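Local atomic coordinates of myosin-I heavy chain (Dictyostelium discoideum, PDB entry 5EJY), a protein that moves on actin filaments as an ATP-driven class VII unconventional myosin and takes part in early phagocytosis and adhesion, the present piece being a MyTH4-FERM unit of its tail. Residues I91-L96 against K184-V189; S170-Q175 against H216-T221; S234-N239 against I307-E312; S410-E415 against Q485-L490; P422-F427 against I438-T443. All coordinates share one frame; numbering follows the deposited sequence.

Interaction 1 (I91-L96 against K184-V189); sequences ILTKGL and KQVPSV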
# COMPACT_ATOMS: atom_id res chain seq x y z
N ILE A 91 -19.82 -4.43 -11.55
CA ILE A 91 -19.19 -5.49 -12.31
C ILE A 91 -17.93 -6.05 -11.64
O ILE A 91 -17.80 -7.26 -11.48
CB ILE A 91 -18.81 -4.99 -13.73
CG1 ILE A 91 -20.08 -4.60 -14.49
CG2 ILE A 91 -18.05 -6.08 -14.49
CD1 ILE A 91 -19.82 -3.95 -15.81
N LEU A 92 -17.01 -5.16 -11.27
CA LEU A 92 -15.73 -5.57 -10.72
C LEU A 92 -15.87 -6.17 -9.32
O LEU A 92 -15.10 -7.06 -8.94
CB LEU A 92 -14.76 -4.39 -10.68
CG LEU A 92 -14.43 -3.76 -12.03
CD1 LEU A 92 -13.40 -2.63 -11.82
CD2 LEU A 92 -13.92 -4.82 -12.99
N THR A 93 -16.82 -5.67 -8.54
CA THR A 93 -17.04 -6.21 -7.20
C THR A 93 -17.53 -7.65 -7.30
O THR A 93 -17.05 -8.54 -6.59
CB THR A 93 -18.05 -5.37 -6.39
OG1 THR A 93 -17.60 -4.00 -6.35
CG2 THR A 93 -18.16 -5.88 -4.96
N LYS A 94 -18.46 -7.90 -8.22
CA LYS A 94 -18.96 -9.27 -8.36
C LYS A 94 -17.85 -10.20 -8.86
O LYS A 94 -17.64 -11.28 -8.32
CB LYS A 94 -20.17 -9.31 -9.30
CG LYS A 94 -21.43 -8.63 -8.74
CD LYS A 94 -22.10 -9.47 -7.65
CE LYS A 94 -23.29 -8.73 -7.04
NZ LYS A 94 -23.95 -9.54 -5.99
N GLY A 95 -17.11 -9.77 -9.87
CA GLY A 95 -16.08 -10.62 -10.46
C GLY A 95 -14.90 -10.88 -9.54
O GLY A 95 -14.34 -11.98 -9.52
N LEU A 96 -14.50 -9.86 -8.78
CA LEU A 96 -13.35 -10.02 -7.89
C LEU A 96 -13.69 -11.03 -6.78
O LEU A 96 -12.87 -11.89 -6.45
CB LEU A 96 -12.92 -8.67 -7.28
CG LEU A 96 -11.70 -8.74 -6.34
CD1 LEU A 96 -10.47 -9.29 -7.08
CD2 LEU A 96 -11.38 -7.36 -5.72
N LYS A 184 -6.55 -7.26 -3.86
CA LYS A 184 -7.55 -7.56 -2.85
C LYS A 184 -8.76 -6.66 -2.92
O LYS A 184 -9.77 -6.94 -2.26
CB LYS A 184 -6.92 -7.45 -1.46
CG LYS A 184 -5.74 -8.38 -1.26
CD LYS A 184 -5.23 -8.33 0.16
CE LYS A 184 -4.07 -9.29 0.37
NZ LYS A 184 -3.62 -9.26 1.79
N GLN A 185 -8.69 -5.58 -3.69
CA GLN A 185 -9.78 -4.61 -3.69
C GLN A 185 -10.15 -4.20 -5.11
O GLN A 185 -9.34 -4.29 -6.03
CB GLN A 185 -9.40 -3.36 -2.88
CG GLN A 185 -8.83 -3.64 -1.47
CD GLN A 185 -9.80 -4.44 -0.58
OE1 GLN A 185 -11.01 -4.36 -0.74
NE2 GLN A 185 -9.25 -5.20 0.38
N VAL A 186 -11.38 -3.71 -5.26
CA VAL A 186 -11.83 -3.08 -6.49
C VAL A 186 -11.22 -1.67 -6.60
O VAL A 186 -11.17 -0.93 -5.62
CB VAL A 186 -13.37 -2.98 -6.49
CG1 VAL A 186 -13.87 -2.08 -7.62
CG2 VAL A 186 -13.99 -4.38 -6.56
N PRO A 187 -10.74 -1.31 -7.80
CA PRO A 187 -10.17 0.03 -8.02
C PRO A 187 -11.05 1.17 -7.49
O PRO A 187 -12.27 1.17 -7.68
CB PRO A 187 -10.08 0.11 -9.54
CG PRO A 187 -9.80 -1.28 -9.95
CD PRO A 187 -10.55 -2.17 -8.99
N SER A 188 -10.41 2.14 -6.84
CA SER A 188 -11.08 3.39 -6.45
C SER A 188 -11.38 4.21 -7.69
O SER A 188 -10.86 3.93 -8.77
CB SER A 188 -10.16 4.22 -5.55
OG SER A 188 -8.96 4.55 -6.23
N VAL A 189 -12.20 5.25 -7.54
CA VAL A 189 -12.46 6.15 -8.66
C VAL A 189 -11.19 6.79 -9.23
O VAL A 189 -11.04 6.96 -10.44
CB VAL A 189 -13.45 7.27 -8.28
CG1 VAL A 189 -13.54 8.31 -9.40
CG2 VAL A 189 -14.81 6.68 -7.97

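Interaction 2 (S170-Q175 against H216-T221); sequences SYFILQ and HIDSAT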
# COMPACT_ATOMS: atom_id res chain seq x y z
N SER A 170 -4.07 -3.24 -21.43
CA SER A 170 -4.77 -4.38 -20.83
C SER A 170 -3.87 -5.60 -20.83
O SER A 170 -3.77 -6.29 -19.84
CB SER A 170 -6.06 -4.72 -21.58
OG SER A 170 -7.01 -3.69 -21.46
N TYR A 171 -3.22 -5.86 -21.96
CA TYR A 171 -2.32 -7.01 -22.04
C TYR A 171 -1.18 -6.86 -21.04
O TYR A 171 -0.83 -7.81 -20.34
CB TYR A 171 -1.75 -7.15 -23.46
CG TYR A 171 -0.98 -8.43 -23.65
CD1 TYR A 171 -1.65 -9.62 -23.90
CD2 TYR A 171 0.41 -8.47 -23.59
CE1 TYR A 171 -0.97 -10.81 -24.09
CE2 TYR A 171 1.10 -9.65 -23.77
CZ TYR A 171 0.41 -10.81 -24.02
OH TYR A 171 1.08 -12.00 -24.20
N PHE A 172 -0.60 -5.67 -20.99
CA PHE A 172 0.51 -5.42 -20.08
C PHE A 172 0.08 -5.56 -18.61
O PHE A 172 0.79 -6.17 -17.80
CB PHE A 172 1.11 -4.04 -20.34
CG PHE A 172 2.34 -3.74 -19.51
CD1 PHE A 172 3.49 -4.50 -19.65
CD2 PHE A 172 2.33 -2.70 -18.59
CE1 PHE A 172 4.62 -4.24 -18.88
CE2 PHE A 172 3.47 -2.43 -17.82
CZ PHE A 172 4.61 -3.19 -17.97
N ILE A 173 -1.08 -5.03 -18.24
CA ILE A 173 -1.47 -5.15 -16.81
C ILE A 173 -1.74 -6.63 -16.44
O ILE A 173 -1.51 -7.05 -15.31
CB ILE A 173 -2.61 -4.17 -16.41
CG1 ILE A 173 -2.58 -3.88 -14.89
CG2 ILE A 173 -3.99 -4.70 -16.82
CD1 ILE A 173 -1.37 -3.07 -14.47
N LEU A 174 -2.20 -7.43 -17.40
CA LEU A 174 -2.36 -8.86 -17.10
C LEU A 174 -1.01 -9.48 -16.81
O LEU A 174 -0.89 -10.30 -15.91
CB LEU A 174 -3.04 -9.63 -18.23
CG LEU A 174 -4.53 -9.48 -18.52
CD1 LEU A 174 -4.91 -10.43 -19.67
CD2 LEU A 174 -5.38 -9.79 -17.29
N GLN A 175 0.01 -9.11 -17.58
CA GLN A 175 1.38 -9.59 -17.33
C GLN A 175 1.90 -9.13 -15.96
O GLN A 175 2.51 -9.90 -15.22
CB GLN A 175 2.33 -9.08 -18.40
CG GLN A 175 2.13 -9.65 -19.79
CD GLN A 175 2.98 -8.91 -20.79
OE1 GLN A 175 2.71 -7.76 -21.13
NE2 GLN A 175 4.05 -9.56 -21.25
N HIS A 216 4.75 7.58 -9.91
CA HIS A 216 3.79 7.13 -10.90
C HIS A 216 3.75 5.61 -10.88
O HIS A 216 4.78 4.95 -11.11
CB HIS A 216 4.14 7.65 -12.30
CG HIS A 216 3.95 9.13 -12.45
ND1 HIS A 216 4.93 10.04 -12.16
CD2 HIS A 216 2.86 9.85 -12.82
CE1 HIS A 216 4.47 11.27 -12.36
NE2 HIS A 216 3.21 11.17 -12.75
N ILE A 217 2.59 5.05 -10.58
CA ILE A 217 2.45 3.61 -10.44
C ILE A 217 1.33 3.04 -11.31
O ILE A 217 0.57 3.79 -11.95
CB ILE A 217 2.19 3.20 -8.95
CG1 ILE A 217 0.82 3.68 -8.47
CG2 ILE A 217 3.27 3.76 -8.03
CD1 ILE A 217 0.47 3.20 -7.03
N ASP A 218 1.23 1.72 -11.34
CA ASP A 218 0.09 1.08 -11.98
C ASP A 218 -0.69 0.21 -11.01
O ASP A 218 -0.33 0.11 -9.81
CB ASP A 218 0.46 0.36 -13.30
CG ASP A 218 1.27 -0.92 -13.10
OD1 ASP A 218 1.32 -1.48 -11.98
OD2 ASP A 218 1.87 -1.39 -14.10
N SER A 219 -1.78 -0.38 -11.49
CA SER A 219 -2.67 -1.14 -10.61
C SER A 219 -1.98 -2.28 -9.87
O SER A 219 -2.40 -2.66 -8.77
CB SER A 219 -3.83 -1.73 -11.43
OG SER A 219 -4.54 -0.68 -12.07
N ALA A 220 -0.93 -2.83 -10.48
CA ALA A 220 -0.24 -4.00 -9.92
C ALA A 220 0.98 -3.65 -9.07
O ALA A 220 1.65 -4.54 -8.55
CB ALA A 220 0.18 -4.94 -11.03
N THR A 221 1.27 -2.36 -8.92
CA THR A 221 2.47 -1.92 -8.21
C THR A 221 2.45 -2.30 -6.73
O THR A 221 1.49 -1.99 -6.02
CB THR A 221 2.69 -0.40 -8.36
OG1 THR A 221 2.98 -0.11 -9.73
CG2 THR A 221 3.88 0.06 -7.49

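Interaction 3 (S234-N239 against I307-E312); sequences SRMRVN and INVENE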
# COMPACT_ATOMS: atom_id res chain seq x y z
N SER A 234 15.58 8.76 -4.08
CA SER A 234 16.15 9.57 -2.99
C SER A 234 17.66 9.40 -2.93
O SER A 234 18.31 9.99 -2.08
CB SER A 234 15.55 9.14 -1.65
OG SER A 234 14.14 9.20 -1.69
N ARG A 235 18.20 8.56 -3.82
CA ARG A 235 19.62 8.24 -3.87
C ARG A 235 20.13 7.49 -2.63
O ARG A 235 21.27 7.65 -2.21
CB ARG A 235 20.46 9.50 -4.12
CG ARG A 235 19.86 10.43 -5.17
CD ARG A 235 20.92 11.36 -5.77
NE ARG A 235 20.34 12.33 -6.70
CZ ARG A 235 20.12 12.10 -7.99
NH1 ARG A 235 20.42 10.92 -8.52
NH2 ARG A 235 19.59 13.06 -8.76
N MET A 236 19.26 6.67 -2.05
CA MET A 236 19.66 5.75 -1.00
C MET A 236 20.15 4.48 -1.67
O MET A 236 20.14 4.39 -2.90
CB MET A 236 18.44 5.43 -0.12
CG MET A 236 17.81 6.67 0.47
SD MET A 236 16.07 6.53 0.95
CE MET A 236 16.09 5.01 1.90
N ARG A 237 20.56 3.48 -0.89
CA ARG A 237 20.78 2.17 -1.47
C ARG A 237 19.49 1.79 -2.17
O ARG A 237 18.40 2.04 -1.66
CB ARG A 237 21.13 1.13 -0.40
CG ARG A 237 22.58 1.21 0.07
CD ARG A 237 22.82 0.20 1.18
NE ARG A 237 22.16 0.59 2.42
CZ ARG A 237 22.13 -0.16 3.52
NH1 ARG A 237 22.69 -1.36 3.53
NH2 ARG A 237 21.52 0.29 4.61
N VAL A 238 19.60 1.20 -3.36
CA VAL A 238 18.42 1.06 -4.20
C VAL A 238 17.48 -0.08 -3.77
O VAL A 238 16.31 -0.10 -4.15
CB VAL A 238 18.76 0.94 -5.72
CG1 VAL A 238 19.53 2.17 -6.20
CG2 VAL A 238 19.52 -0.35 -6.00
N ASN A 239 17.98 -1.01 -2.97
CA ASN A 239 17.17 -2.16 -2.60
C ASN A 239 16.58 -1.96 -1.21
O ASN A 239 17.31 -1.91 -0.23
CB ASN A 239 18.00 -3.44 -2.64
CG ASN A 239 17.16 -4.70 -2.50
OD1 ASN A 239 15.96 -4.64 -2.23
ND2 ASN A 239 17.79 -5.85 -2.68
N ILE A 307 24.28 5.78 2.35
CA ILE A 307 24.05 5.46 3.76
C ILE A 307 23.68 6.72 4.53
O ILE A 307 22.86 6.69 5.44
CB ILE A 307 25.29 4.84 4.42
CG1 ILE A 307 25.81 3.66 3.60
CG2 ILE A 307 24.97 4.39 5.85
CD1 ILE A 307 24.97 2.41 3.71
N ASN A 308 24.28 7.84 4.14
CA ASN A 308 24.02 9.12 4.78
C ASN A 308 22.61 9.69 4.55
O ASN A 308 22.02 10.28 5.46
CB ASN A 308 25.09 10.16 4.40
CG ASN A 308 26.46 9.84 4.99
OD1 ASN A 308 26.57 9.35 6.12
ND2 ASN A 308 27.51 10.11 4.23
N VAL A 309 22.08 9.55 3.33
CA VAL A 309 20.70 9.98 3.09
C VAL A 309 19.73 9.14 3.95
O VAL A 309 18.79 9.67 4.53
CB VAL A 309 20.28 9.86 1.61
CG1 VAL A 309 18.79 10.12 1.46
CG2 VAL A 309 21.08 10.84 0.74
N GLU A 310 19.99 7.85 4.02
CA GLU A 310 19.18 6.95 4.83
C GLU A 310 19.18 7.38 6.29
O GLU A 310 18.14 7.43 6.94
CB GLU A 310 19.71 5.52 4.74
CG GLU A 310 19.74 4.96 3.31
CD GLU A 310 20.40 3.61 3.24
OE1 GLU A 310 20.70 3.04 4.32
OE2 GLU A 310 20.63 3.11 2.12
N ASN A 311 20.37 7.68 6.81
CA ASN A 311 20.51 8.01 8.22
C ASN A 311 19.80 9.31 8.59
O ASN A 311 19.20 9.40 9.65
CB ASN A 311 21.99 8.01 8.65
CG ASN A 311 22.61 6.62 8.63
OD1 ASN A 311 21.90 5.62 8.59
ND2 ASN A 311 23.92 6.56 8.65
N GLU A 312 19.85 10.30 7.71
CA GLU A 312 19.11 11.56 7.93
C GLU A 312 17.60 11.35 7.98
O GLU A 312 16.92 11.93 8.83
CB GLU A 312 19.46 12.60 6.86
CG GLU A 312 20.94 12.95 6.79
CD GLU A 312 21.43 13.74 8.00
OE1 GLU A 312 20.60 14.40 8.67
OE2 GLU A 312 22.65 13.69 8.28

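Interaction 4 (S410-E415 against Q485-L490); sequences SLVVCE and QKLVSL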
# COMPACT_ATOMS: atom_id res chain seq x y z
N SER A 410 13.39 -1.53 15.59
CA SER A 410 12.03 -1.47 15.05
C SER A 410 11.07 -1.47 16.24
O SER A 410 11.10 -2.38 17.06
CB SER A 410 11.76 -2.70 14.17
OG SER A 410 12.82 -2.93 13.24
N LEU A 411 10.22 -0.45 16.32
CA LEU A 411 9.44 -0.21 17.52
C LEU A 411 7.99 -0.63 17.35
O LEU A 411 7.38 -0.38 16.31
CB LEU A 411 9.49 1.27 17.89
CG LEU A 411 10.88 1.86 18.12
CD1 LEU A 411 10.78 3.31 18.55
CD2 LEU A 411 11.65 1.02 19.14
N VAL A 412 7.44 -1.27 18.39
CA VAL A 412 6.04 -1.69 18.39
C VAL A 412 5.44 -1.45 19.77
O VAL A 412 5.96 -1.95 20.77
CB VAL A 412 5.91 -3.20 18.05
CG1 VAL A 412 4.43 -3.60 18.00
CG2 VAL A 412 6.60 -3.53 16.73
N VAL A 413 4.35 -0.69 19.82
CA VAL A 413 3.65 -0.43 21.08
C VAL A 413 2.74 -1.61 21.42
O VAL A 413 1.91 -2.01 20.60
CB VAL A 413 2.81 0.86 21.01
CG1 VAL A 413 2.02 1.09 22.31
CG2 VAL A 413 3.70 2.06 20.70
N CYS A 414 2.90 -2.16 22.62
CA CYS A 414 2.15 -3.34 23.01
C CYS A 414 1.54 -3.23 24.41
O CYS A 414 1.87 -2.35 25.20
CB CYS A 414 3.03 -4.60 22.99
SG CYS A 414 3.81 -4.96 21.43
N GLU A 415 0.65 -4.17 24.69
CA GLU A 415 0.19 -4.38 26.06
C GLU A 415 -0.07 -5.86 26.27
O GLU A 415 -0.17 -6.63 25.31
CB GLU A 415 -1.06 -3.54 26.34
CG GLU A 415 -2.26 -3.89 25.50
CD GLU A 415 -3.35 -2.84 25.60
OE1 GLU A 415 -3.01 -1.63 25.58
OE2 GLU A 415 -4.53 -3.22 25.72
N GLN A 485 0.34 -7.17 11.93
CA GLN A 485 1.12 -7.54 10.76
C GLN A 485 2.56 -7.02 10.84
O GLN A 485 3.49 -7.70 10.43
CB GLN A 485 0.44 -7.09 9.46
CG GLN A 485 1.19 -7.49 8.20
CD GLN A 485 0.47 -7.06 6.94
OE1 GLN A 485 -0.52 -7.67 6.54
NE2 GLN A 485 0.94 -5.98 6.31
N LYS A 486 2.73 -5.81 11.37
CA LYS A 486 4.06 -5.24 11.54
C LYS A 486 4.90 -6.12 12.47
O LYS A 486 6.04 -6.46 12.15
CB LYS A 486 3.99 -3.82 12.11
CG LYS A 486 5.35 -3.14 12.24
CD LYS A 486 5.26 -1.75 12.86
CE LYS A 486 6.66 -1.10 12.98
NZ LYS A 486 6.68 0.26 13.62
N LEU A 487 4.32 -6.50 13.60
CA LEU A 487 5.05 -7.32 14.57
C LEU A 487 5.42 -8.69 13.99
O LEU A 487 6.57 -9.11 14.07
CB LEU A 487 4.24 -7.47 15.86
CG LEU A 487 4.94 -8.25 16.98
CD1 LEU A 487 6.34 -7.69 17.22
CD2 LEU A 487 4.10 -8.17 18.25
N VAL A 488 4.45 -9.37 13.39
CA VAL A 488 4.71 -10.67 12.75
C VAL A 488 5.79 -10.56 11.67
O VAL A 488 6.73 -11.37 11.64
CB VAL A 488 3.42 -11.26 12.12
CG1 VAL A 488 3.76 -12.48 11.22
CG2 VAL A 488 2.41 -11.65 13.20
N SER A 489 5.67 -9.58 10.78
CA SER A 489 6.64 -9.47 9.69
C SER A 489 8.03 -9.08 10.20
O SER A 489 9.03 -9.51 9.64
CB SER A 489 6.16 -8.51 8.58
OG SER A 489 6.08 -7.18 9.07
N LEU A 490 8.10 -8.28 11.25
CA LEU A 490 9.40 -7.94 11.82
C LEU A 490 10.07 -9.20 12.35
O LEU A 490 11.25 -9.44 12.13
CB LEU A 490 9.25 -6.94 12.96
CG LEU A 490 8.94 -5.49 12.57
CD1 LEU A 490 8.66 -4.66 13.83
CD2 LEU A 490 10.11 -4.91 11.77

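Interaction 5 (P422-F427 against I438-T443); sequences PYPKNF and IYDPAT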
# COMPACT_ATOMS: atom_id res chain seq x y z
N PRO A 422 5.99 -10.81 34.71
CA PRO A 422 6.50 -9.69 35.52
C PRO A 422 6.39 -8.31 34.91
O PRO A 422 6.46 -7.34 35.66
CB PRO A 422 7.98 -10.04 35.69
CG PRO A 422 8.31 -10.90 34.53
CD PRO A 422 7.07 -11.68 34.21
N TYR A 423 6.25 -8.20 33.59
CA TYR A 423 6.29 -6.90 32.92
C TYR A 423 5.07 -6.06 33.22
O TYR A 423 4.00 -6.59 33.51
CB TYR A 423 6.43 -7.09 31.41
CG TYR A 423 7.24 -8.31 31.09
CD1 TYR A 423 8.60 -8.33 31.33
CD2 TYR A 423 6.64 -9.45 30.58
CE1 TYR A 423 9.35 -9.45 31.05
CE2 TYR A 423 7.38 -10.58 30.30
CZ TYR A 423 8.73 -10.57 30.54
OH TYR A 423 9.47 -11.70 30.27
N PRO A 424 5.22 -4.73 33.15
CA PRO A 424 4.11 -3.78 33.20
C PRO A 424 3.14 -4.04 32.05
O PRO A 424 3.54 -4.59 31.02
CB PRO A 424 4.80 -2.42 33.01
CG PRO A 424 6.20 -2.65 33.47
CD PRO A 424 6.52 -4.05 33.05
N LYS A 425 1.88 -3.64 32.23
CA LYS A 425 0.83 -3.90 31.26
C LYS A 425 1.14 -3.27 29.92
O LYS A 425 0.86 -3.85 28.87
CB LYS A 425 -0.52 -3.36 31.75
CG LYS A 425 -1.48 -3.06 30.61
CD LYS A 425 -2.81 -2.47 31.09
CE LYS A 425 -3.66 -2.07 29.89
NZ LYS A 425 -4.95 -1.44 30.30
N ASN A 426 1.69 -2.07 29.96
CA ASN A 426 2.06 -1.36 28.75
C ASN A 426 3.57 -1.39 28.58
O ASN A 426 4.32 -1.04 29.49
CB ASN A 426 1.56 0.09 28.79
CG ASN A 426 0.07 0.18 29.02
OD1 ASN A 426 -0.73 0.11 28.09
ND2 ASN A 426 -0.32 0.33 30.28
N PHE A 427 4.02 -1.85 27.42
CA PHE A 427 5.44 -1.93 27.15
C PHE A 427 5.69 -1.70 25.66
O PHE A 427 4.75 -1.54 24.88
CB PHE A 427 5.98 -3.30 27.58
CG PHE A 427 5.28 -4.46 26.92
CD1 PHE A 427 4.07 -4.93 27.41
CD2 PHE A 427 5.84 -5.09 25.82
CE1 PHE A 427 3.42 -6.00 26.80
CE2 PHE A 427 5.20 -6.15 25.20
CZ PHE A 427 3.99 -6.61 25.69
N ILE A 438 11.99 -6.35 25.30
CA ILE A 438 10.89 -5.77 26.05
C ILE A 438 11.43 -4.55 26.77
O ILE A 438 12.36 -4.65 27.57
CB ILE A 438 10.31 -6.78 27.07
CG1 ILE A 438 9.79 -8.03 26.34
CG2 ILE A 438 9.20 -6.13 27.87
CD1 ILE A 438 9.47 -9.24 27.25
N TYR A 439 10.80 -3.41 26.50
CA TYR A 439 11.29 -2.13 26.97
C TYR A 439 10.18 -1.42 27.71
O TYR A 439 9.02 -1.45 27.29
CB TYR A 439 11.74 -1.31 25.77
CG TYR A 439 12.17 0.11 26.07
CD1 TYR A 439 13.47 0.38 26.48
CD2 TYR A 439 11.30 1.17 25.91
CE1 TYR A 439 13.88 1.67 26.73
CE2 TYR A 439 11.69 2.46 26.15
CZ TYR A 439 12.99 2.71 26.56
OH TYR A 439 13.40 4.00 26.82
N ASP A 440 10.52 -0.77 28.81
CA ASP A 440 9.53 -0.05 29.58
C ASP A 440 9.68 1.44 29.35
O ASP A 440 10.64 2.05 29.84
CB ASP A 440 9.67 -0.35 31.08
CG ASP A 440 8.57 0.27 31.90
OD1 ASP A 440 7.80 1.09 31.35
OD2 ASP A 440 8.48 -0.05 33.11
N PRO A 441 8.73 2.05 28.63
CA PRO A 441 8.84 3.47 28.29
C PRO A 441 8.66 4.38 29.51
O PRO A 441 9.06 5.54 29.47
CB PRO A 441 7.70 3.67 27.27
CG PRO A 441 6.72 2.60 27.58
CD PRO A 441 7.53 1.42 28.06
N ALA A 442 8.09 3.84 30.59
CA ALA A 442 7.88 4.62 31.81
C ALA A 442 9.18 4.86 32.56
O ALA A 442 9.33 5.88 33.23
CB ALA A 442 6.86 3.94 32.72
N THR A 443 10.12 3.93 32.45
CA THR A 443 11.40 4.02 33.16
C THR A 443 12.59 4.11 32.22
O THR A 443 13.74 4.22 32.67
CB THR A 443 11.62 2.78 34.02
OG1 THR A 443 11.65 1.62 33.18
CG2 THR A 443 10.51 2.63 35.06
O HOH W 1 5.18 1.03 31.11

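Interaction 1 (I91-L96 against K184-V189)
Val186 is pressed against one side of the helix turn formed by Leu92, Thr93 and Leu96. Its two methyl groups divide the work. CG1 lies anti to the backbone N (chi1 169°) and meets Leu92 CB at 3.9 Å. CG2 rests on the helix backbone, 3.6 Å from Thr93 CA. The same methyl also touches Thr93 OG1, and the two side chains cross at about a right angle. That hydroxyl is already bonded to the carbonyl of Lys89, one turn earlier, so its contact with Val186 is plain packing. Leu96 packs on the loop backbone instead. Its CD2 methyl lies against the main chain of the 184-189 segment, 3.4 Å from Gln185 C and 3.7 Å from Val186 N. Both partners belong to the MyTH4 domain, a helical module of unconventional myosin tails. Helix 81-97 here meets the loop that follows helix 161-180. No hydrogen bond joins the two segments, so shape and apolar contact carry the pairing. Further along the loop, Leu92 CD1 reaches Pro187 CD at 4.0 Å, and these side chains also cross at about a right angle. Thr135 lies against both of them. The carbonyl of Val186 accepts a bond from Ser269, and the backbone N of Lys184 gives one to Asp266, both on helix 264-277 of the FERM part.

Interaction 2 (S170-Q175 against H216-T221)
Ile173 carries the tight part of this contact, and it does so almost wholly through its CD1 methyl. Chi1 of -155° holds CG1 roughly anti to the backbone N. CD1 beyond it meets the turn of residues 218-221. It lies 3.7 Å from Asp218 OD2 and 4.0 Å from the backbone N of Ser219. Ala220 CB completes the apolar side at 4.2 Å from CD1. The side chains of Ile173 and Asp218 slide past each other in opposite directions. The turn is a type I beta turn, with a backbone bond from Thr221 N to Asp218 O. The backbone N of Asp218 also donates to Thr221 OG1 at 3.0 Å, a nearly straight bond of 165°. Asp218 OD1 takes a weak bond from Ala220 N. These bonds hold the turn in shape where Ile173 packs on it. The looser side belongs to Phe172, which is exposed. Its CE2 approaches Asp218 OD2 only to 4.2 Å, and the ring and carboxylate planes stand 64° apart. The charge of Asp218 is met by Arg176, one turn further along the helix, in a salt bridge through OD2. Ser219 OG bonds to Glu191. The contact joins helix 161-180 of the MyTH4 domain to the end of strand 212-217, an outermost strand of the ubiquitin-like sheet. Cys133 of helix 119-133 also touches Ile173.

Interaction 3 (S234-N239 against I307-E312)
Arg237 and Glu310 form a two-pronged salt bridge that satisfies both carboxylate oxygens. The guanidinium approaches side-on. NE donates to Glu310 OE2 at 3.0 Å and NH2 to Glu310 OE1 at 2.9 Å. Each oxygen uses its syn lone pair, and the two flat groups lie only 19° from coplanar. OE2 takes a further donor on its anti lone pair, the backbone N of Arg237, also at 3.0 Å. One residue thus supplies three N-H groups to one carboxylate. This fixes the rotation of the acid and would be expected to stabilise its charged form. Arg237 NH1 is bonded to Asn297. The segments join two FERM lobes: 234-239 follows helix 223-233 of the ubiquitin-like lobe, and 307-312 lies on helix 304-322 of the central helical lobe. Helix 223-233 ends in a Schellman motif, with Arg235 at positive phi. Polar groups of this turn find partners nearby. Ser234 OG is bonded to the carbonyl of Leu230, and the carbonyl of Arg235 to Ser306 OG. Apolar atoms pack beside the ion pair. Ile307 CD1 sits over one face of the guanidinium, offset toward its rim and 3.6 Å from Arg237 NE. Met236 CG meets Val309 CG1 at 3.7 Å, and the two side chains cross at about a right angle. Met236 CB packs at the same distance against Glu310 CG, on the aliphatic part of the acid.

Interaction 4 (S410-E415 against Q485-L490)
Val412 and Leu490 lead the apolar part of this contact, reaching toward each other tip to tip. Val412 CG2 meets Leu490 CD1 at 3.7 Å. The same valine methyl has Leu487 CD1 at 4.2 Å, but there the side chains cross at about a right angle. Val412 CG2 is thus shared by two leucines on successive turns of the helix. Leu490 straddles a second neighbour on the strand, with both of its terminal methyls 3.7 Å from Ser410 CB. The hydroxyl of that serine is in hydrogen bonds with the carbonyl of Lys292 and with Tyr494 OH, so its meeting with Leu490 CD2 is packing. Strand 410-415 and the C-terminal helix 484-499 belong to the third FERM lobe, which has the pleckstrin-homology-like fold of FERM proteins. In that fold the last helix closes one end of the beta-sandwich. Here the two segment axes approach to 9.3 Å, at 134° between their N-to-C directions. Leu487 also reaches Leu429 on the next strand, so the helix spans more than one strand. A polar link is less certain, since it is made in one of two modelled conformers of Lys486. There Lys486 NZ donates to the carbonyl oxygen of Leu411 at 2.9 Å, nearly along the C=O axis. In that conformer Lys486 CG is anti to the backbone N (chi1 -176°). The extended chain beyond it brings NZ to the strand backbone.

Interaction 5 (P422-F427 against I438-T443)
Phe427 CB lies 3.6 Å from the carbonyl oxygen of Tyr439 where two antiparallel strands meet; the nearest CA atoms, of Phe427 and Asp440, are 5.1 Å apart, and no direct hydrogen bond joins the segments. Ile438 meets both aromatic residues, each with a different methyl. Its CD1 sits over one face of the Tyr423 ring in a CH-pi contact, 3.9 Å from the centroid and 20° off the normal. The methyl lies nearer the phenolic rim, 3.6 Å from Tyr423 CZ. Pro422 CG covers the opposite face. The other branch, Ile438 CG2, touches Phe427 CD2 at 4.1 Å. Pro424 CG rests 3.5 Å from Asp440 OD2. Asp440 OD1 accepts from Ala442 N at 2.9 Å, which makes an Asx turn. A water donates both to this oxygen and to the carbonyl oxygen of Asn426, and so bridges the segments. Tyr423 OH bonds to Glu448. The contact lies at the open end of the hairpin of strands 426-432 and 435-440, in the third FERM lobe. Strand 445-450 flanks it on one side, with Leu447 against Pro424 and Asp440. Strand 410-415 flanks it on the other, where Cys414 touches Phe427.

In the fold
From the N terminus, interaction 1 closes a largely helical loop, without strands, within the MyTH4 domain. Interaction 2 opens inside that loop, at 170-175, and closes beyond it at 216-221. The two therefore cross, and interaction 2 ties the MyTH4 domain to the first FERM lobe. Their centres are 15 Å apart. Interaction 3 follows in series and joins the first FERM lobe to the central helical lobe. Interaction 4 then closes a loop of 69 intervening residues, rich in strands, in the third lobe. Interaction 5 is nested inside this loop as part of a hairpin. The two touch through neighbouring strands 410-415 and 426-432 of one sheet.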